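Local atomic coordinates of KLLA0E08119p (Kluyveromyces lactis, PDB entry 3VA7), a protein that probably carboxylates urea to urea-1-carboxylate with ATP, hydrogencarbonate and biotin, as the urea carboxylase part of a longer, multifunctional protein. Residues His875-Ile880 with Ile909-Glu914; Val850-Leu855 with Asn866-Gln871. All coordinates share one frame; numbering follows the deposited sequence.

Interaction 1 (His875-Ile880 with Ile909-Glu914)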
loop_
_atom_site.group_PDB
_atom_site.type_symbol
_atom_site.label_atom_id
_atom_site.label_comp_id
_atom_site.label_asym_id
_atom_site.label_seq_id
_atom_site.Cartn_x
_atom_site.Cartn_y
_atom_site.Cartn_z
ATOM N N HIS A 875 24.766 -5.304 -26.949
ATOM C CA HIS A 875 25.060 -4.153 -27.776
ATOM C C HIS A 875 24.871 -2.876 -27.010
ATOM O O HIS A 875 25.186 -1.819 -27.514
ATOM C CB HIS A 875 24.150 -4.112 -28.982
ATOM C CG HIS A 875 24.451 -5.191 -29.951
ATOM N ND1 HIS A 875 25.239 -4.990 -31.067
ATOM C CD2 HIS A 875 24.116 -6.497 -29.946
ATOM C CE1 HIS A 875 25.351 -6.132 -31.715
ATOM N NE2 HIS A 875 24.661 -7.055 -31.074
ATOM N N GLN A 876 24.306 -2.957 -25.811
ATOM C CA GLN A 876 24.110 -1.768 -24.995
ATOM C C GLN A 876 23.350 -0.709 -25.820
ATOM O O GLN A 876 23.579 0.466 -25.671
ATOM C CB GLN A 876 25.464 -1.205 -24.503
ATOM C CG GLN A 876 26.380 -2.168 -23.743
ATOM C CD GLN A 876 27.824 -1.583 -23.501
ATOM O OE1 GLN A 876 28.571 -1.176 -24.454
ATOM N NE2 GLN A 876 28.212 -1.543 -22.223
ATOM N N THR A 877 22.413 -1.134 -26.653
ATOM C CA THR A 877 21.771 -0.221 -27.535
ATOM C C THR A 877 21.300 1.031 -26.865
ATOM O O THR A 877 20.583 0.937 -25.911
ATOM C CB THR A 877 20.504 -0.842 -28.172
ATOM O OG1 THR A 877 20.780 -2.155 -28.667
ATOM C CG2 THR A 877 19.962 0.099 -29.313
ATOM N N VAL A 878 21.640 2.204 -27.394
ATOM C CA VAL A 878 21.048 3.468 -26.932
ATOM C C VAL A 878 19.568 3.619 -27.351
ATOM O O VAL A 878 19.160 3.262 -28.471
ATOM C CB VAL A 878 21.926 4.686 -27.425
ATOM C CG1 VAL A 878 21.201 6.061 -27.323
ATOM C CG2 VAL A 878 23.214 4.722 -26.654
ATOM N N GLY A 879 18.760 4.152 -26.454
ATOM C CA GLY A 879 17.372 4.454 -26.810
ATOM C C GLY A 879 16.301 3.515 -26.298
ATOM O O GLY A 879 15.153 3.897 -26.182
ATOM N N ILE A 880 16.682 2.293 -25.960
ATOM C CA ILE A 880 15.757 1.291 -25.499
ATOM C C ILE A 880 15.413 1.487 -24.041
ATOM O O ILE A 880 16.303 1.572 -23.200
ATOM C CB ILE A 880 16.311 -0.105 -25.793
ATOM C CG1 ILE A 880 15.750 -0.533 -27.163
ATOM C CG2 ILE A 880 15.922 -1.070 -24.673
ATOM C CD1 ILE A 880 16.637 -1.352 -27.981
ATOM N N ILE A 909 15.927 -6.495 -36.199
ATOM C CA ILE A 909 16.008 -7.492 -37.258
ATOM C C ILE A 909 17.427 -8.045 -37.254
ATOM O O ILE A 909 17.643 -9.223 -37.514
ATOM C CB ILE A 909 15.898 -6.880 -38.652
ATOM C CG1 ILE A 909 14.596 -6.078 -38.874
ATOM C CG2 ILE A 909 16.241 -7.935 -39.745
ATOM C CD1 ILE A 909 13.425 -6.797 -38.694
ATOM N N ALA A 910 18.398 -7.189 -36.947
ATOM C CA ALA A 910 19.774 -7.569 -37.095
ATOM C C ALA A 910 20.284 -8.328 -35.901
ATOM O O ALA A 910 20.923 -9.386 -36.078
ATOM C CB ALA A 910 20.647 -6.364 -37.404
ATOM N N TYR A 911 20.013 -7.826 -34.689
ATOM C CA TYR A 911 20.402 -8.605 -33.503
ATOM C C TYR A 911 19.696 -9.976 -33.559
ATOM O O TYR A 911 20.174 -10.957 -32.958
ATOM C CB TYR A 911 19.985 -7.945 -32.192
ATOM C CG TYR A 911 20.439 -6.525 -31.931
ATOM C CD1 TYR A 911 19.664 -5.693 -31.120
ATOM C CD2 TYR A 911 21.648 -6.020 -32.460
ATOM C CE1 TYR A 911 20.035 -4.450 -30.858
ATOM C CE2 TYR A 911 22.027 -4.748 -32.206
ATOM C CZ TYR A 911 21.210 -3.949 -31.399
ATOM O OH TYR A 911 21.535 -2.640 -31.140
ATOM N N GLU A 912 18.552 -10.043 -34.259
ATOM C CA GLU A 912 17.809 -11.293 -34.294
ATOM C C GLU A 912 18.629 -12.417 -34.878
ATOM O O GLU A 912 18.476 -13.555 -34.437
ATOM C CB GLU A 912 16.505 -11.167 -35.073
ATOM C CG GLU A 912 15.723 -12.483 -35.212
ATOM C CD GLU A 912 15.056 -12.969 -33.926
ATOM O OE1 GLU A 912 14.784 -12.174 -33.036
ATOM O OE2 GLU A 912 14.771 -14.168 -33.814
ATOM N N SER A 913 19.501 -12.113 -35.853
ATOM C CA SER A 913 20.343 -13.152 -36.489
ATOM C C SER A 913 21.550 -13.509 -35.632
ATOM O O SER A 913 22.284 -14.441 -35.961
ATOM C CB SER A 913 20.785 -12.725 -37.874
ATOM O OG SER A 913 21.712 -11.630 -37.807
ATOM N N GLU A 914 21.764 -12.783 -34.533
ATOM C CA GLU A 914 22.887 -13.062 -33.690
ATOM C C GLU A 914 22.548 -14.028 -32.585
ATOM O O GLU A 914 23.433 -14.478 -31.857
ATOM C CB GLU A 914 23.470 -11.764 -33.104
ATOM C CG GLU A 914 24.086 -10.854 -34.166
ATOM C CD GLU A 914 24.327 -9.396 -33.727
ATOM O OE1 GLU A 914 24.593 -9.150 -32.500
ATOM O OE2 GLU A 914 24.279 -8.505 -34.657
#
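The CA atoms of His875 and Tyr911 lie 8.6 Å apart where the loop following helix 859-875 passes beside the C-terminal part of helix 901-912. Across this gap the two rings, reaching in from opposed sides, overlap in a face-to-face stack, with centroids 4.1 Å apart and planes inclined by 25°. Tyr911 CE2 sits over the centre of the imidazole. At the ring's edge His875 NE2 donates to Glu914 OE1 at 2.5 Å, with an N-H...O angle of 151°. The accepting oxygen lies in the imidazole plane and uses its syn lone pair, although the carboxylate is twisted out of that plane. The far end of the tyrosine is held too: Thr877 OG1, turned to the side of its own backbone N (chi1 -47°), hydrogen-bonds to Tyr911 OH at 2.6 Å. Val872 of helix 859-875 packs against both Thr877 and Tyr911. This is structural packing in the carboxyltransferase region, tying the helix-to-strand connection to helix 901-912. Stack and in-plane bond restrict rotation of the imidazole. The carboxylate would be expected to keep a proton on NE2, perhaps stabilising a protonated histidine, an effect probably tempered by Arg874, a long, weak ion partner of Glu914 OE1.

Interaction 2 (Val850-Leu855 with Asn866-Gln871)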
loop_
_atom_site.group_PDB
_atom_site.type_symbol
_atom_site.label_atom_id
_atom_site.label_comp_id
_atom_site.label_asym_id
_atom_site.label_seq_id
_atom_site.Cartn_x
_atom_site.Cartn_y
_atom_site.Cartn_z
ATOM N N VAL A 850 7.459 -7.463 -30.685
ATOM C CA VAL A 850 8.118 -8.549 -31.467
ATOM C C VAL A 850 7.394 -9.861 -31.177
ATOM O O VAL A 850 7.345 -10.316 -30.018
ATOM C CB VAL A 850 9.636 -8.735 -31.045
ATOM C CG1 VAL A 850 10.315 -9.795 -31.827
ATOM C CG2 VAL A 850 10.409 -7.482 -31.203
ATOM N N GLU A 851 6.834 -10.487 -32.194
ATOM C CA GLU A 851 6.100 -11.745 -31.990
ATOM C C GLU A 851 6.738 -12.981 -32.640
ATOM O O GLU A 851 6.913 -13.046 -33.845
ATOM C CB GLU A 851 4.676 -11.601 -32.525
ATOM C CG GLU A 851 3.838 -10.640 -31.750
ATOM C CD GLU A 851 2.482 -10.546 -32.374
ATOM O OE1 GLU A 851 2.358 -10.902 -33.569
ATOM O OE2 GLU A 851 1.545 -10.122 -31.682
ATOM N N TYR A 852 7.061 -13.973 -31.846
ATOM C CA TYR A 852 7.596 -15.211 -32.410
ATOM C C TYR A 852 6.583 -16.291 -32.830
ATOM O O TYR A 852 5.558 -16.524 -32.172
ATOM C CB TYR A 852 8.621 -15.825 -31.454
ATOM C CG TYR A 852 9.886 -15.011 -31.313
ATOM C CD1 TYR A 852 10.666 -14.637 -32.445
ATOM C CD2 TYR A 852 10.314 -14.620 -30.083
ATOM C CE1 TYR A 852 11.847 -13.921 -32.296
ATOM C CE2 TYR A 852 11.486 -13.905 -29.937
ATOM C CZ TYR A 852 12.242 -13.557 -31.028
ATOM O OH TYR A 852 13.378 -12.817 -30.798
ATOM N N GLY A 853 6.913 -16.956 -33.925
ATOM C CA GLY A 853 6.288 -18.186 -34.324
ATOM C C GLY A 853 4.988 -17.943 -35.024
ATOM O O GLY A 853 4.642 -16.799 -35.300
ATOM N N GLU A 854 4.291 -19.037 -35.321
ATOM C CA GLU A 854 2.871 -19.006 -35.593
ATOM C C GLU A 854 2.138 -18.852 -34.234
ATOM O O GLU A 854 2.780 -18.831 -33.164
ATOM C CB GLU A 854 2.445 -20.281 -36.356
ATOM C CG GLU A 854 3.253 -20.559 -37.663
ATOM C CD GLU A 854 2.874 -19.635 -38.832
ATOM O OE1 GLU A 854 1.781 -19.028 -38.783
ATOM O OE2 GLU A 854 3.673 -19.501 -39.802
ATOM N N LEU A 855 0.819 -18.678 -34.273
ATOM C CA LEU A 855 0.048 -18.432 -33.031
ATOM C C LEU A 855 -0.077 -19.755 -32.213
ATOM O O LEU A 855 -0.997 -20.576 -32.382
ATOM C CB LEU A 855 -1.292 -17.701 -33.290
ATOM C CG LEU A 855 -1.365 -16.441 -34.224
ATOM C CD1 LEU A 855 -2.792 -15.846 -34.318
ATOM C CD2 LEU A 855 -0.334 -15.302 -33.937
ATOM N N ASN A 866 14.438 -14.633 -24.126
ATOM C CA ASN A 866 15.430 -14.324 -23.156
ATOM C C ASN A 866 16.759 -13.941 -23.886
ATOM O O ASN A 866 17.501 -13.049 -23.435
ATOM C CB ASN A 866 15.555 -15.471 -22.191
ATOM C CG ASN A 866 16.894 -15.576 -21.648
ATOM O OD1 ASN A 866 17.184 -15.168 -20.525
ATOM N ND2 ASN A 866 17.774 -16.127 -22.455
ATOM N N ARG A 867 17.011 -14.551 -25.042
ATOM C CA ARG A 867 18.286 -14.375 -25.758
ATOM C C ARG A 867 18.250 -13.020 -26.528
ATOM O O ARG A 867 19.224 -12.290 -26.530
ATOM C CB ARG A 867 18.574 -15.584 -26.698
ATOM C CG ARG A 867 19.261 -16.826 -26.121
ATOM C CD ARG A 867 19.564 -16.749 -24.590
ATOM N NE ARG A 867 20.929 -16.373 -24.250
ATOM C CZ ARG A 867 21.353 -15.892 -23.080
ATOM N NH1 ARG A 867 20.523 -15.679 -22.046
ATOM N NH2 ARG A 867 22.660 -15.592 -22.942
ATOM N N LEU A 868 17.127 -12.693 -27.176
ATOM C CA LEU A 868 16.933 -11.365 -27.757
ATOM C C LEU A 868 17.245 -10.264 -26.736
ATOM O O LEU A 868 18.000 -9.360 -27.040
ATOM C CB LEU A 868 15.515 -11.194 -28.350
ATOM C CG LEU A 868 15.317 -9.845 -29.032
ATOM C CD1 LEU A 868 16.354 -9.705 -30.136
ATOM C CD2 LEU A 868 13.929 -9.653 -29.680
ATOM N N ILE A 869 16.703 -10.374 -25.522
ATOM C CA ILE A 869 16.897 -9.382 -24.501
ATOM C C ILE A 869 18.368 -9.316 -24.238
ATOM O O ILE A 869 18.919 -8.231 -24.048
ATOM C CB ILE A 869 16.110 -9.729 -23.178
ATOM C CG1 ILE A 869 14.580 -9.519 -23.363
ATOM C CG2 ILE A 869 16.652 -8.949 -21.989
ATOM C CD1 ILE A 869 13.731 -10.141 -22.301
ATOM N N HIS A 870 19.007 -10.478 -24.226
ATOM C CA HIS A 870 20.422 -10.556 -23.933
ATOM C C HIS A 870 21.245 -9.868 -25.042
ATOM O O HIS A 870 22.224 -9.204 -24.756
ATOM C CB HIS A 870 20.830 -12.006 -23.713
ATOM C CG HIS A 870 22.304 -12.228 -23.705
ATOM N ND1 HIS A 870 23.090 -11.995 -22.592
ATOM C CD2 HIS A 870 23.146 -12.680 -24.674
ATOM C CE1 HIS A 870 24.350 -12.291 -22.873
ATOM N NE2 HIS A 870 24.409 -12.716 -24.129
ATOM N N GLN A 871 20.822 -9.979 -26.291
ATOM C CA GLN A 871 21.489 -9.347 -27.375
ATOM C C GLN A 871 21.405 -7.840 -27.342
ATOM O O GLN A 871 22.331 -7.152 -27.822
ATOM C CB GLN A 871 20.892 -9.816 -28.694
ATOM C CG GLN A 871 21.422 -11.131 -29.192
ATOM C CD GLN A 871 22.944 -11.204 -29.141
ATOM O OE1 GLN A 871 23.485 -12.290 -28.981
ATOM N NE2 GLN A 871 23.642 -10.046 -29.234
#
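Tyr852 OH, which rests against Leu868, makes a probable hydrogen bond to Glu912 OE1. The same carboxylate forms a salt bridge with Arg864, so the buried phenol oxygen is met by a group that is itself charge-paired. The setting is a helix packed on an antiparallel sheet: strand 847-852 runs between strands 838-842 and 889-894, and helix 859-875, next in the chain, returns over one face. Val850 and Tyr852, two residues apart on the strand, both point to that face, and Leu868 reaches them from the helix. In Leu868 a chi1 of -177° carries CG out from the helix, opposite the backbone N, and chi2 (58°) then leaves CD2 as the methyl nearest the strand. The leucine and tyrosine side chains run across one another at a slant, with Leu868 CD2 3.4 Å and Leu868 CB 3.6 Å from Tyr852 OH. It is thus the hydroxyl end of the tyrosine, more than its ring carbons, that the leucine touches. Leu868 CD2 also reaches Val850 CG1, at 4.2 Å. Val890 joins the apolar cluster by touching both Val850 and Leu868, while Ile861 and Ile865 of the helix pack on Tyr852. Val850 CG1 stands 4.3 Å above the plane of the Tyr852 ring, on one face and displaced toward the rim.

In the fold
The centres of the two interactions are about 12 Å apart, and both fall within the region assigned to carboxyltransferase subdomains C and D. Interaction 2 comes first along the chain, closing within helix 859-875; interaction 1 opens as that helix gives way to the loop leading to strand 880-885. Helix 859-875 therefore serves both, meeting the sheet through its middle and helix 901-912 near its end. Glu912, in the segment 909-914, links the two contacts. Together they join two helices to the antiparallel sheet containing strand 847-852. None of the touching residues is among those lining the urea, biotin or sodium sites, consistent with a structural part.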